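Local coordinates for protein FLUORESCENT IN BLUE LIGHT, chloroplastic (Arabidopsis thaliana, PDB 4YVO) that negatively regulates tetrapyrrole and chlorophyll biosynthesis in chloroplasts, its TPR domain, the part described here, mediating complex formation with glutamyl-tRNA reductase, at residues Y114-L119 with G136-C141; L56-T61 with Y72-I77; Q50-K55 with K76-L81; K107-I112 with T143-L148. One frame throughout, in Å; residues are numbered along the deposited sequence. Where two conformers were deposited one is given.

The four contacts hold together one stack of antiparallel helices. Contacts 2 and 3 are successive levels of one helix pair, 48-64 with 68-84, inside TPR 1. Their centres lie 7 Å apart, and a salt bridge between Lys55 NZ and Glu74 OE1 (3.3 Å) ties them. Contacts 1 and 4 both join helix 108-125 to helix 131-144, where TPR 2 meets TPR 3; contact 4 also takes in the turn after the latter. Their centres are 10 Å apart, and Cys141 CB packs on Ile112 CG1 at 3.4 Å. Tyr114 and Met117 reach back from helix 108-125 to Lys76 and Leu79. Contacts 3 and 4 lie on opposite sides of the chain's centre, 26 Å apart between centres.

Contact 1 of 4, residues Y114-L119 with G136-C141; sequences YHSMVL and GAIADC
His115 lays its imidazole ring against Ala137 of the facing helix. Ala137 CB stands over the centre of one ring face, 3.6 Å from the His115 ring centroid and only 10° off the ring normal, a CH-pi contact. CG of His115 is anti to the carbonyl carbon (chi1 -67°), which carries the ring across to helix 131-144. His115 NE2 is hydrogen-bonded to Gln103 OE1 of helix 88-104. This satisfies NE2 of a buried residue and is likely to limit turning of the ring. His115 CB meets Ile138 CG1 at 3.5 Å. Cys141 SG approaches the ring obliquely and lies 4.4 Å from His115 CD2. With an alanine here, Gln103 would probably lose this partner and a gap would open over Ala137 CB. Ser116 adds a looser contact, OG to Ile138 CD1 at 4.0 Å, while the same OG is hydrogen-bonded to Ile112 O. Leu119, one turn on from His115, reaches toward Ile138 tip to tip, with Leu119 CD1 3.7 Å from Ile138 CD1. Phe154 of helix 148-162 touches both of these side chains. The short helix axes are 9.8 Å apart and run at 150°. Such antiparallel packing, joining the second helix of one repeat (TPR 2) to the first helix of the next (TPR 3), is one of the inter-repeat contacts typical of TPR stacks.

Contact 2 of 4, residues L56-T61 with Y72-I77; sequences LKTGKT and YTEFKI
This is the core of the antiparallel helix hairpin of TPR 1, where Gly59 on one helix meets Glu74 and Phe75 on the other. The axes of the two segments come within 7.9 Å at an angle of 156°, and the CA atoms of Gly59 and Glu74 are 5.0 Å apart. Glycine permits this. A side-chain carbon at Gly59 would run into Phe75 CE1 and crowd Glu74 CB, which already lies 3.6 Å from Gly59 CA. The Phe75 ring presents one face to Gly59 CA, which sits above the plane but offset toward the rim. Phe75 CZ also reaches the peptide link that follows, 3.4 Å from Lys60 N. Two aliphatic groups lie in the plane of the ring at its edge: Leu56 CD2, 3.9 Å from Phe75 CD1, and Lys60 CG, 3.9 Å from Phe75 CZ. Leu98 and Ser101 of helix 88-104 also touch Phe75. The polar part lies beside this packing. Thr58 OG1 donates a very short hydrogen bond of 2.5 Å, its exact length doubtful, to Glu74 OE1. The two side chains cross at about a right angle; the bend at chi2 (-62°) turns the Glu74 carboxylate toward Thr58. Ser54 O lies near the same hydroxyl, whose one proton cannot fully serve both. Glu74 OE1 also takes a salt bridge from Lys55. This carboxylate oxygen of the buried Glu74 thus has two partners from helix 48-64. A small residue on the first helix, packed under a large aromatic from the second, is a hallmark of the TPR helix pair.

Contact 3 of 4, residues Q50-K55 with K76-L81; sequences QELISK and KIALEL
Leu52 and Ala78 form the closest backbone approach, with their CA atoms 5.1 Å apart. Leu52 CD1 lies 3.4 Å from Ala78 O and 3.8 Å from Ala78 CB, so one methyl branch packs on both the backbone and the side chain of the alanine. Leu52 holds CG anti to its own amide nitrogen (chi1 173°), and this brings CD1 inward although its CB starts off to one side. The small Ala78 leaves room for that methyl and for Lys55 CB, 4.1 Å from Ala78 CB. The Lys55 chain bends at chi2 (-64°) and then runs along Ile77. Lys55 CG meets Ile77 CG2 at 3.8 Å, and further along Lys55 CE meets Ile77 CD1 at 3.7 Å. The lysine therefore uses its aliphatic chain as an apolar surface, passing slantwise over the isoleucine branches. At the other end Leu81 CD1 packs 3.7 Å from Glu51 CB, in one of two deposited conformers of Glu51, and also touches the backbone at Leu52 N. No hydrogen bond crosses between the two segments; the touching side-chain atoms are all carbons.

In the next shell, Lys55 NZ has its salt bridge to Glu74 and a long, uncertain one to Glu51 OE2. Lys48, just before the first segment, touches Leu81. The axes of the two segments are 8.7 Å apart at 149°. Helix 88-104 lies against the pair: its Glu90 touches Leu52 and its Ala94 touches Ala78. Leu79 points away from helix 48-64 and reaches Tyr114 and Met117 of helix 108-125.

Contact 4 of 4, residues K107-I112 with T143-L148; sequences KYREAI and TELGDL
Tyr108 lays one face of its ring over Glu144, whose CB stands above the ring centre, 3.5 Å from the centroid of Tyr108, in a CH-pi contact. The Glu144 chain folds along the same ring, with Glu144 CG 3.6 Å from Tyr108 CZ. This CG lies anti to the carbonyl carbon (chi1 -61°), which sets it over the ring. Leu145 packs at the base of the Tyr108 side chain. Its CG touches Tyr108 CB at 3.8 Å, and Leu145 CD1 meets Ile112 CD1 tip to tip at 3.8 Å. Arg109 may cover Leu145 CD2 with a guanidinium face, but two conformers were deposited, so this is doubtful. A serine in place of Tyr108 would probably leave Glu144 CB and CG without the ring they lie on.

The chain turns just after Leu145. Gly146, with positive phi (77°), ends the helix in a Schellman motif, and Asp147 N-caps helix 148-162. Asp147 OD2 also takes a salt bridge from Lys150. This surface contact thus brings the start of helix 108-125 against the end of helix 131-144. Cys141 and Tyr142 of helix 131-144 touch Ile112, and Leu102 of helix 88-104 backs Ala111.

Contact 1 of 4, residues Y114-L119 with G136-C141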
# COMPACT_ATOMS: atom_id res chain seq x y z
N TYR A 114 -3.27 -2.60 -5.09
CA TYR A 114 -2.91 -2.78 -3.68
C TYR A 114 -3.10 -1.53 -2.83
O TYR A 114 -3.60 -1.62 -1.72
CB TYR A 114 -1.52 -3.41 -3.54
CG TYR A 114 -1.57 -4.88 -3.90
CD1 TYR A 114 -2.16 -5.79 -3.03
CD2 TYR A 114 -1.12 -5.34 -5.12
CE1 TYR A 114 -2.25 -7.13 -3.35
CE2 TYR A 114 -1.21 -6.69 -5.45
CZ TYR A 114 -1.78 -7.57 -4.56
OH TYR A 114 -1.87 -8.91 -4.88
N HIS A 115 -2.73 -0.36 -3.35
CA HIS A 115 -3.03 0.86 -2.62
C HIS A 115 -4.55 1.02 -2.44
O HIS A 115 -5.01 1.55 -1.42
CB HIS A 115 -2.44 2.09 -3.30
CG HIS A 115 -0.96 2.13 -3.28
ND1 HIS A 115 -0.21 2.13 -2.11
CD2 HIS A 115 -0.05 2.20 -4.30
CE1 HIS A 115 1.06 2.19 -2.41
NE2 HIS A 115 1.21 2.22 -3.71
N SER A 116 -5.32 0.57 -3.43
CA SER A 116 -6.77 0.67 -3.33
C SER A 116 -7.31 -0.20 -2.20
O SER A 116 -8.32 0.13 -1.60
CB SER A 116 -7.45 0.30 -4.65
OG SER A 116 -7.13 1.28 -5.64
N MET A 117 -6.62 -1.30 -1.90
CA MET A 117 -7.01 -2.15 -0.77
C MET A 117 -6.91 -1.39 0.54
O MET A 117 -7.73 -1.59 1.43
CB MET A 117 -6.14 -3.39 -0.68
CG MET A 117 -6.43 -4.44 -1.69
SD MET A 117 -5.35 -5.84 -1.37
CE MET A 117 -5.77 -6.22 0.32
N VAL A 118 -5.90 -0.54 0.68
CA VAL A 118 -5.77 0.28 1.88
C VAL A 118 -7.05 1.09 2.06
O VAL A 118 -7.62 1.13 3.15
CB VAL A 118 -4.55 1.22 1.82
CG1 VAL A 118 -4.51 2.11 3.06
CG2 VAL A 118 -3.26 0.42 1.70
N LEU A 119 -7.51 1.71 0.98
CA LEU A 119 -8.74 2.51 1.03
C LEU A 119 -9.96 1.64 1.33
O LEU A 119 -10.82 2.01 2.14
CB LEU A 119 -8.95 3.25 -0.29
CG LEU A 119 -7.81 4.21 -0.67
CD1 LEU A 119 -8.16 4.92 -1.97
CD2 LEU A 119 -7.53 5.23 0.43
N GLY A 136 -2.13 9.70 -2.22
CA GLY A 136 -0.99 10.27 -2.90
C GLY A 136 -0.29 9.26 -3.80
O GLY A 136 0.13 9.59 -4.91
N ALA A 137 -0.17 8.02 -3.32
CA ALA A 137 0.49 6.97 -4.09
C ALA A 137 -0.33 6.63 -5.34
O ALA A 137 0.22 6.46 -6.43
CB ALA A 137 0.70 5.74 -3.24
N ILE A 138 -1.65 6.56 -5.19
CA ILE A 138 -2.52 6.26 -6.32
C ILE A 138 -2.45 7.38 -7.35
O ILE A 138 -2.40 7.12 -8.55
CB ILE A 138 -3.98 6.00 -5.85
CG1 ILE A 138 -4.04 4.68 -5.08
CG2 ILE A 138 -4.94 5.97 -7.04
CD1 ILE A 138 -5.28 4.52 -4.22
N ALA A 139 -2.44 8.62 -6.87
CA ALA A 139 -2.29 9.77 -7.77
C ALA A 139 -0.99 9.65 -8.57
O ALA A 139 -0.98 9.86 -9.78
CB ALA A 139 -2.32 11.08 -6.99
N ASP A 140 0.10 9.32 -7.88
CA ASP A 140 1.40 9.14 -8.52
C ASP A 140 1.37 8.04 -9.58
O ASP A 140 1.96 8.18 -10.66
CB ASP A 140 2.48 8.84 -7.48
CG ASP A 140 2.79 10.02 -6.58
OD1 ASP A 140 2.40 11.16 -6.92
OD2 ASP A 140 3.44 9.82 -5.53
N CYS A 141 0.69 6.94 -9.26
CA CYS A 141 0.55 5.84 -10.22
C CYS A 141 -0.21 6.27 -11.47
O CYS A 141 0.23 5.98 -12.59
CB CYS A 141 -0.15 4.64 -9.58
SG CYS A 141 0.83 3.77 -8.35

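Contact 2 of 4, residues L56-T61 with Y72-I77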
# COMPACT_ATOMS: atom_id res chain seq x y z
N LEU A 56 6.82 -8.03 7.53
CA LEU A 56 6.68 -6.60 7.30
C LEU A 56 8.03 -5.89 7.46
O LEU A 56 8.37 -5.02 6.67
CB LEU A 56 5.63 -5.99 8.22
CG LEU A 56 4.18 -6.37 7.90
CD1 LEU A 56 3.26 -5.87 9.01
CD2 LEU A 56 3.74 -5.82 6.54
N LYS A 57 8.79 -6.28 8.47
CA LYS A 57 10.10 -5.69 8.72
C LYS A 57 11.05 -5.97 7.56
O LYS A 57 11.72 -5.07 7.05
CB LYS A 57 10.69 -6.21 10.03
N THR A 58 11.11 -7.23 7.14
CA THR A 58 12.05 -7.61 6.09
C THR A 58 11.63 -7.02 4.74
O THR A 58 12.48 -6.59 3.96
CB THR A 58 12.26 -9.14 6.01
OG1 THR A 58 11.00 -9.80 5.80
CG2 THR A 58 12.88 -9.65 7.29
N GLY A 59 10.33 -6.97 4.48
CA GLY A 59 9.82 -6.30 3.29
C GLY A 59 10.26 -4.84 3.24
O GLY A 59 10.73 -4.36 2.20
N LYS A 60 10.10 -4.13 4.35
CA LYS A 60 10.50 -2.72 4.41
C LYS A 60 12.00 -2.55 4.17
O LYS A 60 12.42 -1.60 3.50
CB LYS A 60 10.08 -2.09 5.74
CG LYS A 60 8.57 -1.93 5.88
CD LYS A 60 8.17 -1.56 7.30
CE LYS A 60 8.21 -0.06 7.53
NZ LYS A 60 6.95 0.60 7.08
N THR A 61 12.80 -3.46 4.71
CA THR A 61 14.25 -3.40 4.52
C THR A 61 14.62 -3.61 3.06
O THR A 61 15.43 -2.87 2.50
CB THR A 61 14.97 -4.42 5.42
OG1 THR A 61 14.72 -4.09 6.80
CG2 THR A 61 16.47 -4.38 5.17
N TYR A 72 8.41 -7.47 -2.49
CA TYR A 72 7.09 -7.96 -2.87
C TYR A 72 6.81 -9.33 -2.26
O TYR A 72 5.74 -9.56 -1.69
CB TYR A 72 6.97 -8.01 -4.40
CG TYR A 72 5.62 -8.47 -4.91
CD1 TYR A 72 5.31 -9.82 -4.97
CD2 TYR A 72 4.67 -7.56 -5.36
CE1 TYR A 72 4.09 -10.25 -5.45
CE2 TYR A 72 3.44 -7.98 -5.84
CZ TYR A 72 3.16 -9.33 -5.88
OH TYR A 72 1.95 -9.78 -6.36
N THR A 73 7.78 -10.24 -2.36
CA THR A 73 7.63 -11.58 -1.81
C THR A 73 7.30 -11.54 -0.32
O THR A 73 6.41 -12.26 0.14
CB THR A 73 8.90 -12.40 -2.04
OG1 THR A 73 9.16 -12.49 -3.44
CG2 THR A 73 8.76 -13.81 -1.47
N GLU A 74 8.02 -10.71 0.42
CA GLU A 74 7.80 -10.59 1.85
C GLU A 74 6.42 -10.03 2.16
O GLU A 74 5.69 -10.56 3.00
CB GLU A 74 8.87 -9.72 2.50
CG GLU A 74 10.30 -10.24 2.33
CD GLU A 74 10.51 -11.60 2.98
OE1 GLU A 74 10.90 -11.64 4.16
OE2 GLU A 74 10.28 -12.63 2.31
N PHE A 75 6.06 -8.95 1.48
CA PHE A 75 4.78 -8.29 1.74
C PHE A 75 3.59 -9.17 1.32
O PHE A 75 2.51 -9.09 1.92
CB PHE A 75 4.70 -6.93 1.02
CG PHE A 75 5.56 -5.86 1.64
CD1 PHE A 75 5.39 -5.50 2.97
CD2 PHE A 75 6.49 -5.16 0.88
CE1 PHE A 75 6.15 -4.49 3.53
CE2 PHE A 75 7.25 -4.15 1.44
CZ PHE A 75 7.08 -3.81 2.76
N LYS A 76 3.79 -10.00 0.30
CA LYS A 76 2.73 -10.89 -0.16
C LYS A 76 2.44 -11.95 0.91
O LYS A 76 1.29 -12.29 1.16
CB LYS A 76 3.10 -11.55 -1.49
CG LYS A 76 1.94 -12.19 -2.24
CD LYS A 76 0.99 -11.12 -2.78
CE LYS A 76 0.00 -11.66 -3.84
NZ LYS A 76 0.62 -12.04 -5.17
N ILE A 77 3.49 -12.46 1.55
CA ILE A 77 3.32 -13.36 2.69
C ILE A 77 2.63 -12.64 3.85
O ILE A 77 1.72 -13.18 4.47
CB ILE A 77 4.67 -13.95 3.16
CG1 ILE A 77 5.26 -14.83 2.06
CG2 ILE A 77 4.51 -14.75 4.46
CD1 ILE A 77 6.69 -15.27 2.33

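Contact 3 of 4, residues Q50-K55 with K76-L81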
# COMPACT_ATOMS: atom_id res chain seq x y z
N GLN A 50 4.04 -13.58 14.75
CA GLN A 50 5.47 -13.32 14.70
C GLN A 50 6.03 -13.27 13.28
O GLN A 50 6.84 -12.40 12.96
CB GLN A 50 6.24 -14.34 15.55
N GLU A 51 5.61 -14.21 12.43
CA GLU A 51 6.04 -14.21 11.03
C GLU A 51 5.55 -12.95 10.32
O GLU A 51 6.27 -12.35 9.53
CB GLU A 51 5.51 -15.45 10.30
CG GLU A 51 6.18 -15.72 8.97
CD GLU A 51 7.61 -16.22 9.12
OE1 GLU A 51 7.94 -16.78 10.19
OE2 GLU A 51 8.40 -16.06 8.17
N LEU A 52 4.31 -12.57 10.61
CA LEU A 52 3.72 -11.36 10.04
C LEU A 52 4.57 -10.13 10.38
O LEU A 52 4.96 -9.37 9.48
CB LEU A 52 2.28 -11.19 10.55
CG LEU A 52 1.53 -9.90 10.21
CD1 LEU A 52 1.59 -9.61 8.73
CD2 LEU A 52 0.08 -10.03 10.68
N ILE A 53 4.87 -9.96 11.67
CA ILE A 53 5.75 -8.90 12.13
C ILE A 53 7.07 -8.95 11.37
O ILE A 53 7.54 -7.94 10.83
CB ILE A 53 6.07 -9.02 13.65
CG1 ILE A 53 4.79 -9.00 14.49
CG2 ILE A 53 7.05 -7.94 14.09
CD1 ILE A 53 3.80 -7.94 14.09
N SER A 54 7.66 -10.14 11.33
CA SER A 54 8.94 -10.35 10.66
C SER A 54 8.89 -9.98 9.18
O SER A 54 9.76 -9.27 8.69
CB SER A 54 9.36 -11.81 10.81
OG SER A 54 10.61 -12.04 10.17
N LYS A 55 7.86 -10.46 8.49
CA LYS A 55 7.75 -10.24 7.05
C LYS A 55 7.56 -8.76 6.70
O LYS A 55 8.07 -8.30 5.68
CB LYS A 55 6.62 -11.08 6.45
CG LYS A 55 6.91 -12.57 6.41
CD LYS A 55 8.08 -12.87 5.50
CE LYS A 55 8.41 -14.35 5.51
NZ LYS A 55 9.83 -14.58 5.13
N LYS A 76 3.79 -10.00 0.30
CA LYS A 76 2.73 -10.89 -0.16
C LYS A 76 2.44 -11.95 0.91
O LYS A 76 1.29 -12.29 1.16
CB LYS A 76 3.10 -11.55 -1.49
CG LYS A 76 1.94 -12.19 -2.24
CD LYS A 76 0.99 -11.12 -2.78
CE LYS A 76 0.00 -11.66 -3.84
NZ LYS A 76 0.62 -12.04 -5.17
N ILE A 77 3.49 -12.46 1.55
CA ILE A 77 3.32 -13.36 2.69
C ILE A 77 2.63 -12.64 3.85
O ILE A 77 1.72 -13.18 4.47
CB ILE A 77 4.67 -13.95 3.16
CG1 ILE A 77 5.26 -14.83 2.06
CG2 ILE A 77 4.51 -14.75 4.46
CD1 ILE A 77 6.69 -15.27 2.33
N ALA A 78 3.06 -11.41 4.12
CA ALA A 78 2.46 -10.63 5.19
C ALA A 78 0.96 -10.45 4.93
O ALA A 78 0.15 -10.55 5.84
CB ALA A 78 3.15 -9.29 5.33
N LEU A 79 0.61 -10.19 3.67
CA LEU A 79 -0.80 -10.00 3.31
C LEU A 79 -1.61 -11.26 3.58
O LEU A 79 -2.70 -11.19 4.15
CB LEU A 79 -0.93 -9.62 1.83
CG LEU A 79 -2.35 -9.21 1.40
CD1 LEU A 79 -2.67 -7.82 1.93
CD2 LEU A 79 -2.48 -9.26 -0.11
N GLU A 80 -1.08 -12.40 3.16
CA GLU A 80 -1.77 -13.68 3.35
C GLU A 80 -1.95 -13.98 4.84
O GLU A 80 -3.02 -14.39 5.28
CB GLU A 80 -1.04 -14.81 2.61
CG GLU A 80 -1.83 -16.13 2.49
CD GLU A 80 -1.26 -17.11 1.46
OE1 GLU A 80 -0.96 -16.70 0.32
OE2 GLU A 80 -1.13 -18.31 1.79
N LEU A 81 -0.89 -13.75 5.62
CA LEU A 81 -0.94 -14.01 7.06
C LEU A 81 -1.90 -13.06 7.77
O LEU A 81 -2.65 -13.48 8.66
CB LEU A 81 0.46 -13.90 7.68
CG LEU A 81 1.47 -14.96 7.27
CD1 LEU A 81 2.79 -14.70 7.95
CD2 LEU A 81 0.97 -16.37 7.60

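Contact 4 of 4, residues K107-I112 with T143-L148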
# COMPACT_ATOMS: atom_id res chain seq x y z
N LYS A 107 5.30 -1.10 -12.21
CA LYS A 107 4.04 -1.82 -12.40
C LYS A 107 2.90 -1.03 -11.75
O LYS A 107 2.38 -1.40 -10.69
CB LYS A 107 4.15 -3.23 -11.83
CG LYS A 107 5.14 -4.10 -12.60
CD LYS A 107 5.40 -5.44 -11.93
CE LYS A 107 6.45 -6.21 -12.72
NZ LYS A 107 6.92 -7.44 -12.01
N TYR A 108 2.53 0.06 -12.40
CA TYR A 108 1.63 1.04 -11.80
C TYR A 108 0.18 0.60 -11.67
O TYR A 108 -0.49 0.95 -10.70
CB TYR A 108 1.74 2.39 -12.52
CG TYR A 108 3.16 2.90 -12.51
CD1 TYR A 108 3.74 3.35 -11.33
CD2 TYR A 108 3.92 2.93 -13.68
CE1 TYR A 108 5.04 3.81 -11.31
CE2 TYR A 108 5.22 3.39 -13.66
CZ TYR A 108 5.78 3.82 -12.47
OH TYR A 108 7.07 4.28 -12.46
N ARG A 109 -0.33 -0.17 -12.63
CA ARG A 109 -1.70 -0.68 -12.54
C ARG A 109 -1.85 -1.67 -11.39
O ARG A 109 -2.80 -1.59 -10.62
CB ARG A 109 -2.15 -1.31 -13.86
CG ARG A 109 -2.79 -0.29 -14.78
CD ARG A 109 -3.17 -0.86 -16.15
NE ARG A 109 -2.63 -0.02 -17.22
CZ ARG A 109 -3.10 1.18 -17.54
NH1 ARG A 109 -4.14 1.69 -16.89
NH2 ARG A 109 -2.54 1.87 -18.52
N GLU A 110 -0.91 -2.60 -11.29
CA GLU A 110 -0.93 -3.54 -10.18
C GLU A 110 -0.79 -2.78 -8.86
O GLU A 110 -1.43 -3.11 -7.87
CB GLU A 110 0.18 -4.58 -10.30
CG GLU A 110 0.03 -5.55 -11.46
CD GLU A 110 1.18 -6.53 -11.51
OE1 GLU A 110 1.49 -7.13 -10.45
OE2 GLU A 110 1.77 -6.70 -12.59
N ALA A 111 0.06 -1.76 -8.85
CA ALA A 111 0.27 -0.98 -7.63
C ALA A 111 -1.04 -0.36 -7.15
O ALA A 111 -1.36 -0.40 -5.96
CB ALA A 111 1.33 0.09 -7.84
N ILE A 112 -1.81 0.19 -8.08
CA ILE A 112 -3.10 0.78 -7.75
C ILE A 112 -4.04 -0.22 -7.10
O ILE A 112 -4.75 0.11 -6.15
CB ILE A 112 -3.77 1.45 -8.98
CG1 ILE A 112 -2.97 2.69 -9.37
CG2 ILE A 112 -5.22 1.83 -8.69
CD1 ILE A 112 -3.28 3.20 -10.78
N THR A 143 -0.52 9.24 -12.61
CA THR A 143 0.35 10.17 -13.34
C THR A 143 1.33 9.43 -14.25
O THR A 143 1.50 9.79 -15.41
CB THR A 143 1.11 11.10 -12.37
OG1 THR A 143 0.17 11.90 -11.65
CG2 THR A 143 2.07 12.01 -13.14
N GLU A 144 1.96 8.38 -13.72
CA GLU A 144 2.86 7.58 -14.54
C GLU A 144 2.15 6.88 -15.70
O GLU A 144 2.75 6.62 -16.74
CB GLU A 144 3.63 6.56 -13.69
CG GLU A 144 4.49 7.20 -12.62
CD GLU A 144 5.58 8.08 -13.18
OE1 GLU A 144 6.06 7.81 -14.30
OE2 GLU A 144 5.96 9.06 -12.50
N LEU A 145 0.87 6.57 -15.51
CA LEU A 145 0.07 5.92 -16.54
C LEU A 145 -0.51 6.92 -17.54
O LEU A 145 -1.12 6.52 -18.53
CB LEU A 145 -1.06 5.11 -15.90
CG LEU A 145 -0.60 3.91 -15.09
CD1 LEU A 145 -1.76 3.34 -14.29
CD2 LEU A 145 -0.00 2.85 -16.02
N GLY A 146 -0.31 8.20 -17.28
CA GLY A 146 -0.82 9.24 -18.16
C GLY A 146 -2.30 9.49 -18.01
O GLY A 146 -2.92 10.11 -18.88
N ASP A 147 -2.88 9.02 -16.92
CA ASP A 147 -4.30 9.22 -16.66
C ASP A 147 -4.45 10.48 -15.81
O ASP A 147 -4.59 10.41 -14.59
CB ASP A 147 -4.89 8.01 -15.94
CG ASP A 147 -6.41 8.01 -15.95
OD1 ASP A 147 -7.01 9.09 -16.10
OD2 ASP A 147 -7.00 6.91 -15.79
N LEU A 148 -4.39 11.63 -16.47
CA LEU A 148 -4.37 12.90 -15.74
C LEU A 148 -5.68 13.18 -15.01
O LEU A 148 -5.68 13.81 -13.96
CB LEU A 148 -3.98 14.05 -16.66
CG LEU A 148 -2.62 13.89 -17.34
CD1 LEU A 148 -2.22 15.18 -18.05
CD2 LEU A 148 -1.54 13.44 -16.37
O HOH W 1 -5.70 4.29 -15.61